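Local coordinates for protein N-terminal acetyltransferase B complex subunit MDM20 (PDB 5K04) that probably serves as the non-catalytic, largely helical auxiliary subunit of the NatB N-terminal acetyltransferase complex, a scaffold for the catalytic subunit, at residues A[375-378]-A[379-383]; A[323-326]-A[327-330]; A[291-294]-A[295-298]; A[335-338]-A[339-343]; A[510-513]-A[514-518]. One frame throughout, in Å; residues are numbered along the deposited sequence.

Contact 1: residues A[375-378]-A[379-383]; sequences LTLR and TIVSD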
loop_
_atom_site.group_PDB
_atom_site.type_symbol
_atom_site.label_atom_id
_atom_site.label_comp_id
_atom_site.label_asym_id
_atom_site.label_seq_id
_atom_site.Cartn_x
_atom_site.Cartn_y
_atom_site.Cartn_z
ATOM N N LEU A 375 2.184 -16.244 -22.232
ATOM C CA LEU A 375 2.891 -16.069 -23.497
ATOM C C LEU A 375 2.327 -14.900 -24.299
ATOM O O LEU A 375 3.090 -14.078 -24.827
ATOM C CB LEU A 375 2.822 -17.365 -24.310
ATOM C CG LEU A 375 3.543 -18.510 -23.600
ATOM C CD1 LEU A 375 3.856 -19.688 -24.530
ATOM C CD2 LEU A 375 4.825 -17.969 -22.986
ATOM N N THR A 376 0.994 -14.803 -24.383
ATOM C CA THR A 376 0.380 -13.750 -25.189
ATOM C C THR A 376 0.674 -12.366 -24.614
ATOM O O THR A 376 0.929 -11.416 -25.371
ATOM C CB THR A 376 -1.133 -13.987 -25.321
ATOM O OG1 THR A 376 -1.781 -13.926 -24.042
ATOM C CG2 THR A 376 -1.388 -15.340 -25.931
ATOM N N LEU A 377 0.668 -12.233 -23.280
ATOM C CA LEU A 377 0.988 -10.939 -22.679
ATOM C C LEU A 377 2.422 -10.525 -23.006
ATOM O O LEU A 377 2.674 -9.388 -23.419
ATOM C CB LEU A 377 0.754 -10.983 -21.168
ATOM C CG LEU A 377 1.029 -9.681 -20.398
ATOM C CD1 LEU A 377 0.122 -8.548 -20.872
ATOM C CD2 LEU A 377 0.874 -9.900 -18.913
ATOM N N ARG A 378 3.367 -11.459 -22.880
ATOM C CA ARG A 378 4.737 -11.198 -23.314
ATOM C C ARG A 378 4.784 -10.766 -24.780
ATOM O O ARG A 378 5.492 -9.821 -25.141
ATOM C CB ARG A 378 5.599 -12.449 -23.089
ATOM C CG ARG A 378 6.080 -12.649 -21.650
ATOM C CD ARG A 378 6.703 -14.023 -21.452
ATOM N NE ARG A 378 7.286 -14.200 -20.117
ATOM C CZ ARG A 378 8.595 -14.293 -19.859
ATOM N NH1 ARG A 378 9.485 -14.225 -20.843
ATOM N NH2 ARG A 378 9.018 -14.458 -18.609
ATOM N N THR A 379 4.040 -11.454 -25.646
ATOM C CA THR A 379 3.993 -11.025 -27.037
ATOM C C THR A 379 3.406 -9.625 -27.148
ATOM O O THR A 379 3.937 -8.777 -27.868
ATOM C CB THR A 379 3.193 -12.024 -27.879
ATOM O OG1 THR A 379 3.819 -13.309 -27.815
ATOM C CG2 THR A 379 3.162 -11.579 -29.338
ATOM N N ILE A 380 2.331 -9.350 -26.406
ATOM C CA ILE A 380 1.704 -8.039 -26.515
ATOM C C ILE A 380 2.637 -6.961 -25.983
ATOM O O ILE A 380 2.826 -5.916 -26.618
ATOM C CB ILE A 380 0.341 -8.039 -25.800
ATOM C CG1 ILE A 380 -0.688 -8.787 -26.650
ATOM C CG2 ILE A 380 -0.131 -6.630 -25.544
ATOM C CD1 ILE A 380 -2.028 -9.022 -25.950
ATOM N N VAL A 381 3.277 -7.219 -24.837
ATOM C CA VAL A 381 4.129 -6.200 -24.229
ATOM C C VAL A 381 5.317 -5.887 -25.133
ATOM O O VAL A 381 5.683 -4.719 -25.322
ATOM C CB VAL A 381 4.575 -6.643 -22.825
ATOM C CG1 VAL A 381 5.554 -5.652 -22.264
ATOM C CG2 VAL A 381 3.369 -6.766 -21.911
ATOM N N SER A 382 5.916 -6.923 -25.729
ATOM C CA SER A 382 7.044 -6.729 -26.638
ATOM C C SER A 382 6.650 -5.936 -27.871
ATOM O O SER A 382 7.500 -5.279 -28.483
ATOM C CB SER A 382 7.620 -8.079 -27.065
ATOM O OG SER A 382 8.125 -8.772 -25.947
ATOM N N ASP A 383 5.375 -5.987 -28.257
ATOM C CA ASP A 383 4.910 -5.302 -29.459
ATOM C C ASP A 383 4.572 -3.830 -29.217
ATOM O O ASP A 383 4.417 -3.084 -30.189
ATOM C CB ASP A 383 3.684 -6.032 -30.015
ATOM C CG ASP A 383 3.162 -5.429 -31.302
ATOM O OD1 ASP A 383 3.947 -5.328 -32.273
ATOM O OD2 ASP A 383 1.958 -5.098 -31.354
#

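Contact 2: residues A[323-326]-A[327-330]; sequences SFIG and SLKN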
loop_
_atom_site.group_PDB
_atom_site.type_symbol
_atom_site.label_atom_id
_atom_site.label_comp_id
_atom_site.label_asym_id
_atom_site.label_seq_id
_atom_site.Cartn_x
_atom_site.Cartn_y
_atom_site.Cartn_z
ATOM N N SER A 323 23.787 -26.244 -22.949
ATOM C CA SER A 323 23.313 -27.539 -23.430
ATOM C C SER A 323 21.857 -27.793 -23.037
ATOM O O SER A 323 21.083 -28.344 -23.831
ATOM C CB SER A 323 24.207 -28.649 -22.883
ATOM O OG SER A 323 24.201 -28.641 -21.466
ATOM N N PHE A 324 21.477 -27.430 -21.806
ATOM C CA PHE A 324 20.099 -27.634 -21.361
ATOM C C PHE A 324 19.128 -26.834 -22.212
ATOM O O PHE A 324 18.091 -27.351 -22.646
ATOM C CB PHE A 324 19.960 -27.249 -19.887
ATOM C CG PHE A 324 18.535 -26.994 -19.453
ATOM C CD1 PHE A 324 17.672 -28.051 -19.187
ATOM C CD2 PHE A 324 18.064 -25.697 -19.302
ATOM C CE1 PHE A 324 16.364 -27.815 -18.786
ATOM C CE2 PHE A 324 16.760 -25.453 -18.899
ATOM C CZ PHE A 324 15.906 -26.511 -18.641
ATOM N N ILE A 325 19.458 -25.566 -22.466
ATOM C CA ILE A 325 18.629 -24.713 -23.302
ATOM C C ILE A 325 18.595 -25.219 -24.735
ATOM O O ILE A 325 17.597 -25.031 -25.441
ATOM C CB ILE A 325 19.144 -23.270 -23.228
ATOM C CG1 ILE A 325 19.178 -22.792 -21.768
ATOM C CG2 ILE A 325 18.301 -22.358 -24.116
ATOM C CD1 ILE A 325 17.800 -22.487 -21.192
ATOM N N GLY A 326 19.674 -25.864 -25.187
ATOM C CA GLY A 326 19.708 -26.409 -26.532
ATOM C C GLY A 326 18.562 -27.347 -26.834
ATOM O O GLY A 326 18.163 -27.489 -27.992
ATOM N N SER A 327 18.010 -27.988 -25.805
ATOM C CA SER A 327 16.776 -28.743 -25.965
ATOM C C SER A 327 15.598 -27.794 -26.196
ATOM O O SER A 327 14.611 -27.810 -25.451
ATOM C CB SER A 327 16.554 -29.639 -24.746
ATOM O OG SER A 327 17.702 -30.441 -24.508
ATOM N N LEU A 328 15.718 -26.946 -27.223
ATOM C CA LEU A 328 14.636 -26.121 -27.751
ATOM C C LEU A 328 14.071 -26.695 -29.049
ATOM O O LEU A 328 13.539 -25.955 -29.885
ATOM C CB LEU A 328 15.118 -24.683 -27.970
ATOM C CG LEU A 328 16.350 -24.372 -28.844
ATOM C CD1 LEU A 328 16.021 -24.243 -30.329
ATOM C CD2 LEU A 328 17.056 -23.104 -28.361
ATOM N N LYS A 329 14.172 -28.008 -29.229
ATOM C CA LYS A 329 13.803 -28.667 -30.472
ATOM C C LYS A 329 12.473 -29.392 -30.278
ATOM O O LYS A 329 12.414 -30.427 -29.604
ATOM C CB LYS A 329 14.926 -29.609 -30.900
ATOM C CG LYS A 329 16.286 -28.904 -30.899
ATOM C CD LYS A 329 17.428 -29.802 -31.339
ATOM C CE LYS A 329 18.765 -29.071 -31.238
ATOM N NZ LYS A 329 19.921 -29.923 -31.677
ATOM N N ASN A 330 11.409 -28.822 -30.852
ATOM C CA ASN A 330 10.074 -29.432 -30.930
ATOM C C ASN A 330 9.440 -29.682 -29.566
ATOM O O ASN A 330 8.352 -30.256 -29.484
ATOM C CB ASN A 330 10.133 -30.747 -31.717
ATOM C CG ASN A 330 8.941 -30.936 -32.633
ATOM O OD1 ASN A 330 8.341 -29.968 -33.097
ATOM N ND2 ASN A 330 8.594 -32.188 -32.903
#

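Contact 3: residues A[291-294]-A[295-298]; sequences SRNI and ETSV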
loop_
_atom_site.group_PDB
_atom_site.type_symbol
_atom_site.label_atom_id
_atom_site.label_comp_id
_atom_site.label_asym_id
_atom_site.label_seq_id
_atom_site.Cartn_x
_atom_site.Cartn_y
_atom_site.Cartn_z
ATOM N N SER A 291 31.171 -27.169 -5.798
ATOM C CA SER A 291 31.897 -26.867 -7.034
ATOM C C SER A 291 31.782 -28.001 -8.061
ATOM O O SER A 291 32.748 -28.363 -8.735
ATOM C CB SER A 291 33.358 -26.533 -6.723
ATOM O OG SER A 291 33.413 -25.460 -5.786
ATOM N N ARG A 292 30.575 -28.546 -8.191
ATOM C CA ARG A 292 30.249 -29.606 -9.131
ATOM C C ARG A 292 29.408 -29.059 -10.287
ATOM O O ARG A 292 28.975 -27.902 -10.289
ATOM C CB ARG A 292 29.506 -30.742 -8.429
ATOM C CG ARG A 292 30.279 -31.429 -7.333
ATOM C CD ARG A 292 29.337 -32.298 -6.507
ATOM N NE ARG A 292 28.821 -33.451 -7.245
ATOM C CZ ARG A 292 29.269 -34.694 -7.091
ATOM N NH1 ARG A 292 30.240 -34.950 -6.218
ATOM N NH2 ARG A 292 28.746 -35.687 -7.804
ATOM N N ASN A 293 29.156 -29.927 -11.270
ATOM C CA ASN A 293 28.440 -29.540 -12.475
ATOM C C ASN A 293 26.933 -29.475 -12.236
ATOM O O ASN A 293 26.328 -30.417 -11.716
ATOM C CB ASN A 293 28.747 -30.515 -13.602
ATOM C CG ASN A 293 27.747 -30.419 -14.724
ATOM O OD1 ASN A 293 26.895 -31.297 -14.892
ATOM N ND2 ASN A 293 27.823 -29.335 -15.487
ATOM N N ILE A 294 26.330 -28.366 -12.670
ATOM C CA ILE A 294 24.911 -28.083 -12.464
ATOM C C ILE A 294 23.987 -28.969 -13.307
ATOM O O ILE A 294 22.834 -29.197 -12.923
ATOM C CB ILE A 294 24.697 -26.585 -12.776
ATOM C CG1 ILE A 294 25.649 -25.732 -11.938
ATOM C CG2 ILE A 294 23.296 -26.130 -12.496
ATOM C CD1 ILE A 294 25.513 -24.239 -12.189
ATOM N N GLU A 295 24.490 -29.522 -14.415
ATOM C CA GLU A 295 23.641 -29.935 -15.535
ATOM C C GLU A 295 22.593 -30.972 -15.142
ATOM O O GLU A 295 21.399 -30.792 -15.405
ATOM C CB GLU A 295 24.513 -30.485 -16.665
ATOM C CG GLU A 295 24.727 -29.529 -17.798
ATOM C CD GLU A 295 25.199 -30.234 -19.037
ATOM O OE1 GLU A 295 26.377 -30.646 -19.063
ATOM O OE2 GLU A 295 24.382 -30.399 -19.970
ATOM N N THR A 296 23.031 -32.097 -14.570
ATOM C CA THR A 296 22.113 -33.214 -14.354
ATOM C C THR A 296 21.008 -32.845 -13.371
ATOM O O THR A 296 19.858 -33.271 -13.532
ATOM C CB THR A 296 22.881 -34.443 -13.861
ATOM O OG1 THR A 296 23.133 -34.318 -12.459
ATOM C CG2 THR A 296 24.204 -34.537 -14.564
ATOM N N SER A 297 21.328 -32.048 -12.347
ATOM C CA SER A 297 20.299 -31.673 -11.387
ATOM C C SER A 297 19.358 -30.607 -11.944
ATOM O O SER A 297 18.202 -30.533 -11.518
ATOM C CB SER A 297 20.932 -31.223 -10.066
ATOM O OG SER A 297 22.212 -30.666 -10.258
ATOM N N VAL A 298 19.813 -29.802 -12.909
ATOM C CA VAL A 298 18.886 -28.925 -13.619
ATOM C C VAL A 298 17.932 -29.748 -14.471
ATOM O O VAL A 298 16.718 -29.507 -14.482
ATOM C CB VAL A 298 19.648 -27.895 -14.473
ATOM C CG1 VAL A 298 18.741 -27.322 -15.566
ATOM C CG2 VAL A 298 20.161 -26.781 -13.611
HETATM O O HOH W 1 24.294 -32.508 -11.202
#

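Contact 4: residues A[335-338]-A[339-343]; sequences ENLI and TVVNN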
loop_
_atom_site.group_PDB
_atom_site.type_symbol
_atom_site.label_atom_id
_atom_site.label_comp_id
_atom_site.label_asym_id
_atom_site.label_seq_id
_atom_site.Cartn_x
_atom_site.Cartn_y
_atom_site.Cartn_z
ATOM N N GLU A 335 2.795 -31.209 -26.170
ATOM C CA GLU A 335 1.392 -31.469 -25.867
ATOM C C GLU A 335 0.919 -30.764 -24.606
ATOM O O GLU A 335 -0.233 -30.328 -24.550
ATOM C CB GLU A 335 1.137 -32.974 -25.744
ATOM C CG GLU A 335 0.982 -33.683 -27.094
ATOM C CD GLU A 335 0.188 -34.974 -26.997
ATOM O OE1 GLU A 335 0.543 -35.840 -26.166
ATOM O OE2 GLU A 335 -0.803 -35.113 -27.748
ATOM N N ASN A 336 1.781 -30.644 -23.597
ATOM C CA ASN A 336 1.408 -30.019 -22.336
ATOM C C ASN A 336 1.657 -28.518 -22.420
ATOM O O ASN A 336 2.803 -28.071 -22.554
ATOM C CB ASN A 336 2.164 -30.629 -21.156
ATOM C CG ASN A 336 1.824 -29.954 -19.850
ATOM O OD1 ASN A 336 2.462 -28.988 -19.464
ATOM N ND2 ASN A 336 0.800 -30.444 -19.175
ATOM N N LEU A 337 0.569 -27.755 -22.305
ATOM C CA LEU A 337 0.604 -26.310 -22.498
ATOM C C LEU A 337 1.665 -25.646 -21.621
ATOM O O LEU A 337 2.463 -24.833 -22.100
ATOM C CB LEU A 337 -0.791 -25.743 -22.214
ATOM C CG LEU A 337 -0.912 -24.266 -21.867
ATOM C CD1 LEU A 337 -0.308 -23.382 -22.954
ATOM C CD2 LEU A 337 -2.373 -23.936 -21.677
ATOM N N ILE A 338 1.701 -25.996 -20.335
ATOM C CA ILE A 338 2.639 -25.355 -19.411
ATOM C C ILE A 338 4.094 -25.742 -19.715
ATOM O O ILE A 338 5.005 -24.916 -19.580
ATOM C CB ILE A 338 2.223 -25.666 -17.961
ATOM C CG1 ILE A 338 0.952 -24.856 -17.628
ATOM C CG2 ILE A 338 3.367 -25.357 -16.975
ATOM C CD1 ILE A 338 0.257 -25.248 -16.347
ATOM N N THR A 339 4.334 -26.976 -20.163
ATOM C CA THR A 339 5.650 -27.323 -20.696
ATOM C C THR A 339 6.059 -26.347 -21.792
ATOM O O THR A 339 7.189 -25.854 -21.804
ATOM C CB THR A 339 5.640 -28.758 -21.232
ATOM O OG1 THR A 339 5.250 -29.661 -20.192
ATOM C CG2 THR A 339 7.023 -29.172 -21.772
ATOM N N VAL A 340 5.133 -26.026 -22.701
ATOM C CA VAL A 340 5.446 -25.098 -23.784
ATOM C C VAL A 340 5.679 -23.691 -23.241
ATOM O O VAL A 340 6.581 -22.977 -23.693
ATOM C CB VAL A 340 4.328 -25.133 -24.839
ATOM C CG1 VAL A 340 4.598 -24.110 -25.953
ATOM C CG2 VAL A 340 4.211 -26.532 -25.419
ATOM N N VAL A 341 4.877 -23.274 -22.263
ATOM C CA VAL A 341 5.036 -21.947 -21.680
ATOM C C VAL A 341 6.436 -21.795 -21.090
ATOM O O VAL A 341 7.128 -20.799 -21.332
ATOM C CB VAL A 341 3.936 -21.697 -20.628
ATOM C CG1 VAL A 341 4.304 -20.552 -19.694
ATOM C CG2 VAL A 341 2.612 -21.422 -21.308
ATOM N N ASN A 342 6.875 -22.791 -20.318
ATOM C CA ASN A 342 8.204 -22.727 -19.718
ATOM C C ASN A 342 9.287 -22.712 -20.790
ATOM O O ASN A 342 10.203 -21.882 -20.749
ATOM C CB ASN A 342 8.392 -23.898 -18.747
ATOM C CG ASN A 342 7.686 -23.664 -17.395
ATOM O OD1 ASN A 342 7.821 -22.605 -16.792
ATOM N ND2 ASN A 342 6.922 -24.655 -16.941
ATOM N N ASN A 343 9.165 -23.598 -21.790
ATOM C CA ASN A 343 10.159 -23.668 -22.863
ATOM C C ASN A 343 10.256 -22.352 -23.624
ATOM O O ASN A 343 11.360 -21.877 -23.910
ATOM C CB ASN A 343 9.827 -24.809 -23.822
ATOM C CG ASN A 343 9.949 -26.167 -23.168
ATOM O OD1 ASN A 343 10.393 -26.276 -22.024
ATOM N ND2 ASN A 343 9.548 -27.211 -23.885
#

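Contact 5: residues A[510-513]-A[514-518]; sequences FTVA and KILQI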
loop_
_atom_site.group_PDB
_atom_site.type_symbol
_atom_site.label_atom_id
_atom_site.label_comp_id
_atom_site.label_asym_id
_atom_site.label_seq_id
_atom_site.Cartn_x
_atom_site.Cartn_y
_atom_site.Cartn_z
ATOM N N PHE A 510 -3.292 12.450 -3.993
ATOM C CA PHE A 510 -3.917 12.396 -5.309
ATOM C C PHE A 510 -5.427 12.237 -5.195
ATOM O O PHE A 510 -6.183 12.875 -5.936
ATOM C CB PHE A 510 -3.341 11.251 -6.139
ATOM C CG PHE A 510 -3.907 11.204 -7.504
ATOM C CD1 PHE A 510 -3.629 12.218 -8.397
ATOM C CD2 PHE A 510 -4.752 10.188 -7.880
ATOM C CE1 PHE A 510 -4.172 12.208 -9.646
ATOM C CE2 PHE A 510 -5.302 10.174 -9.130
ATOM C CZ PHE A 510 -5.017 11.185 -10.016
ATOM N N THR A 511 -5.876 11.376 -4.271
ATOM C CA THR A 511 -7.304 11.193 -4.031
ATOM C C THR A 511 -7.975 12.515 -3.661
ATOM O O THR A 511 -9.044 12.840 -4.190
ATOM C CB THR A 511 -7.508 10.130 -2.936
ATOM O OG1 THR A 511 -7.060 8.849 -3.405
ATOM C CG2 THR A 511 -8.953 10.027 -2.539
ATOM N N VAL A 512 -7.341 13.307 -2.780
ATOM C CA VAL A 512 -7.891 14.609 -2.399
ATOM C C VAL A 512 -7.838 15.580 -3.575
ATOM O O VAL A 512 -8.821 16.275 -3.862
ATOM C CB VAL A 512 -7.151 15.174 -1.164
ATOM C CG1 VAL A 512 -7.613 16.603 -0.838
ATOM C CG2 VAL A 512 -7.341 14.271 0.073
ATOM N N ALA A 513 -6.704 15.620 -4.290
ATOM C CA ALA A 513 -6.577 16.506 -5.451
ATOM C C ALA A 513 -7.638 16.203 -6.503
ATOM O O ALA A 513 -8.223 17.119 -7.093
ATOM C CB ALA A 513 -5.187 16.362 -6.067
ATOM N N LYS A 514 -7.901 14.911 -6.731
ATOM C CA LYS A 514 -8.861 14.479 -7.739
ATOM C C LYS A 514 -10.292 14.830 -7.339
ATOM O O LYS A 514 -11.100 15.234 -8.181
ATOM C CB LYS A 514 -8.706 12.977 -7.956
ATOM C CG LYS A 514 -9.400 12.465 -9.177
ATOM C CD LYS A 514 -8.569 12.697 -10.432
ATOM C CE LYS A 514 -9.220 11.958 -11.598
ATOM N NZ LYS A 514 -8.452 12.100 -12.850
ATOM N N ILE A 515 -10.622 14.677 -6.058
ATOM C CA ILE A 515 -11.935 15.081 -5.565
ATOM C C ILE A 515 -12.146 16.574 -5.762
ATOM O O ILE A 515 -13.224 17.023 -6.189
ATOM C CB ILE A 515 -12.081 14.688 -4.086
ATOM C CG1 ILE A 515 -12.258 13.170 -3.965
ATOM C CG2 ILE A 515 -13.223 15.486 -3.427
ATOM C CD1 ILE A 515 -11.975 12.654 -2.565
ATOM N N LEU A 516 -11.137 17.369 -5.410
ATOM C CA LEU A 516 -11.250 18.814 -5.550
ATOM C C LEU A 516 -11.450 19.198 -7.010
ATOM O O LEU A 516 -12.350 19.971 -7.341
ATOM C CB LEU A 516 -10.005 19.477 -4.968
ATOM C CG LEU A 516 -9.904 19.377 -3.448
ATOM C CD1 LEU A 516 -8.498 19.735 -2.958
ATOM C CD2 LEU A 516 -10.956 20.283 -2.844
ATOM N N GLN A 517 -10.655 18.606 -7.903
ATOM C CA GLN A 517 -10.705 18.972 -9.315
ATOM C C GLN A 517 -12.085 18.714 -9.901
ATOM O O GLN A 517 -12.669 19.587 -10.552
ATOM C CB GLN A 517 -9.638 18.193 -10.097
ATOM C CG GLN A 517 -9.763 18.368 -11.612
ATOM C CD GLN A 517 -8.660 17.675 -12.377
ATOM O OE1 GLN A 517 -8.761 16.486 -12.695
ATOM N NE2 GLN A 517 -7.592 18.419 -12.682
ATOM N N ILE A 518 -12.615 17.506 -9.687
ATOM C CA ILE A 518 -13.927 17.150 -10.221
ATOM C C ILE A 518 -15.016 17.982 -9.554
ATOM O O ILE A 518 -15.943 18.470 -10.217
ATOM C CB ILE A 518 -14.145 15.630 -10.054
ATOM C CG1 ILE A 518 -12.977 14.870 -10.712
ATOM C CG2 ILE A 518 -15.491 15.160 -10.642
ATOM C CD1 ILE A 518 -13.027 13.379 -10.459
#

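Contact 1: residues A[375-378]-A[379-383]
The carbonyl plane of R378 is approached from both faces by S382, whose backbone N lies 28° out of the plane on one face and whose hydroxyl lies 30° out on the other. This is an alpha-helical turn of helix 372-383 in which a serine adds a second bond to the carbonyl one turn back: S382 N donates to R378 O over 3.0 Å, and S382 OG donates to R378 O over 2.9 Å. The hydroxyl can fold back because OG stands beside its own backbone N (chi1 -63°). Serine suits the place, since its short arm offers a donor where the helix face is exposed, and R378 O is gripped twice. Upstream the bonds are routine: T379 N to L375 O, 2.9 Å; I380 N to T376 O, 2.7 Å. The two threonines have their polar ends satisfied away from this turn, T379 OG1 by T350 O and T376 OG1 by N373, while R378 sends NH2 to G558 O. The buried side is aliphatic. I380 lays CG1 beside T376 O at 3.3 Å and packs against N394, L398 and L401 of helix 388-404, while L377 and V381 both rest on W414 of helix 409-419. Beta-branched V381 brings one methyl close over the backbone, CG2 to L377 O being 3.1 Å; the same CG2 touches L377 CD1 at 3.8 Å.

Contact 2: residues A[323-326]-A[327-330]
S327 and F324 share the surer of two backbone hydrogen bonds here, S327 N donating to F324 O over 3.2 Å. It is a three-residue span of 3-10 type that replaces the four-residue alpha-helical one, S323 O being 3.7 Å from S327 N, and the donor stands 58° above the carbonyl plane instead of on a lone pair. The second bond, L328 N to G326 O, closes a still smaller ring, but L328 N is crowded in the model and the detail is doubtful. Glycine suits position 326, because S323 O and S327 N lie close to where a CB would be.

Apolar contact is light. L328 holds CG between its backbone N and carbonyl carbon (chi1 55°), which carries CD2 to 3.5 Å from I325 O and to a loose 4.5 Å from I325 CG2. The extended methylenes of exposed K329 lie along the backbone at G326, with CE 3.7 Å from G326 O.

The side chains of S323 and F324 have their partners outside this turn. S323 OG lies unusually close to E295 OE2, probably as a hydrogen bond, and the buried ring of F324 makes edge-to-face contacts with Y302 and F346, an anchor natural for a large aromatic. Together these features mark the C-terminal end of the short helix 322-326, where the backbone of S327 fits an inverse gamma turn.

Contact 3: residues A[291-294]-A[295-298]
I294 and V298 set the backbone frame: N293 is still extended, the chain then turns, and the first helical bond of the contact runs from V298 N to I294 O over 3.1 Å. In front of that turn the side chain of N293 bends inward. Its CG lies anti to the backbone N (chi1 163°), bringing OD1 to 3.0 Å from E295 N in a weak, bent capping bond, the angle at hydrogen being 138°. The same OD1 also lies 3.1 Å from E295 CB, so the amide sits snugly against the root of the glutamate. The amide and carboxylate planes stand 90° apart; the carboxylate has S323 as its probable hydrogen-bond partner. Asparagine is apt here, as its short arm places an acceptor near the N-H groups at a helix start.

A water bridges the turn: it donates to N293 O, 3.0 Å away, and is hydrogen-bonded to T296 OG1, the direction there being undecided. S297, facing helix 277-289, gives its OG to D287. On the apolar side I294 and V298 meet through methyl groups, CG2 to CG2 at a tight 3.4 Å, and both rest on I284 of helix 277-289. The beta-branch of each residue supplies the methyl that meets the other. Just upstream, S291 with positive phi is the C-prime residue of the Schellman motif ending the previous helix. A Schellman end followed closely by a side-chain-capped start makes a short connection between helices 277-289 and 295-305, consistent with the TPR-like character of the family.

Contact 4: residues A[335-338]-A[339-343]
An asparagine N-cap opens helix 337-346, and N336 fills it with both its side chain and its backbone. N336 OD1 accepts from T339 N over 2.8 Å, a nearly straight bond (160° at hydrogen) lying in the plane of the amide. N336 O, in turn, accepts from V340 N at 3.1 Å. The amide reaches the helix because its CG is anti to the backbone N (chi1 178°), which swings OD1 forward over the first turn. Asparagine is among the classic residues for this position, having an acceptor on a short arm. T339 crosses the cap at about a right angle, OG1 lying 3.0 Å from N336 OD1, but the firm partner of that hydroxyl is N306.

Further along, L337 and V341 meet obliquely on the flank facing helix 372-383, with L337 CD1 3.9 Å from V341 CG2; V372 and L375 of that helix cover the pair, and aliphatic groups suit this helix-helix interface. On another flank I338 and N342 extend alongside one another in the same sense, I338 CG2 being 3.6 Å from N342 ND2, while N342 N donates to I338 O over 2.9 Å. The side chain of I338 is about 10 Å from a bound coenzyme A.

N342 is buried yet polar, and its amide is well occupied: ND2 donates to K308 O and N306 O, and OD1 accepts from Y312 N. The cap thus satisfies a first-turn N-H, that of T339, and the N342 amide links the helix to K308, N306 and Y312, its rotation set by partners of opposite kind at its two ends.

Contact 5: residues A[510-513]-A[514-518]
K514 opens the segment by donating its backbone N to F510 O, 2.8 Å away, one turn back in helix 506-521, most of whose residues here are buried. Its side chain starts anti to the backbone N and then bends at the second torsion (chi2 81°), so that it runs alongside the phenyl group in the same direction, with K514 CD 3.9 Å from F510 CZ. The methylenes thus have an aromatic neighbour, and W462 of helix 456-485 touches the chain too; the ammonium continues past them to the carbonyls of T450 and T452. Lysine suits a place that needs a greasy shaft and a polar tip.

I515 follows, its N bonded to T511 O at 3.1 Å. It lies next to the threonine, CD1 reaching T511 CG2 at 4.0 Å, and faces W462 and F531. With CG2 anti to the backbone N (chi1 of OG1 -66°), T511 presents its methyl to I515 while OG1 bonds to S507 O and N446. L516 repeats the pattern against V512, with N to V512 O at 3.0 Å and CD1 to V512 CG1 at 3.9 Å; helix 525-537 covers the leucine, L528, F531 and I532 all touching it. Q517 N closes the turn on A513 O, also 3.0 Å, while its amide NE2 goes to E671 and small A513 packs against L578 of helix 571-584.

In effect, the helix turns hydrocarbon to several neighbouring helices while carrying a buried ammonium group that two backbone carbonyls solvate; those dipoles would partly offset the cost of holding the charge away from water.

Overall arrangement
Along the chain the order is contact 3, contact 2, contact 4, contact 1 and contact 5, all within the region characteristic of the NatB auxiliary subunit. The first four lie within residues 291-383, on one side of the chain's centre. Contacts 2 and 3 have centres about 16 Å apart and touch through F324 and V298; contacts 2 and 4, with centres about 13 Å apart, lie on consecutive helices without touching. Contacts 4 and 1, centres about 16 Å apart, join helices 337-346 and 372-383 through V341 and L375. Contact 5, on helix 506-521, is remote, its centre about 57 Å from that of contact 3. Local turns and caps thus recur along an all-helical scaffold, with I338 of contact 4 about 10 Å from coenzyme A, not in contact.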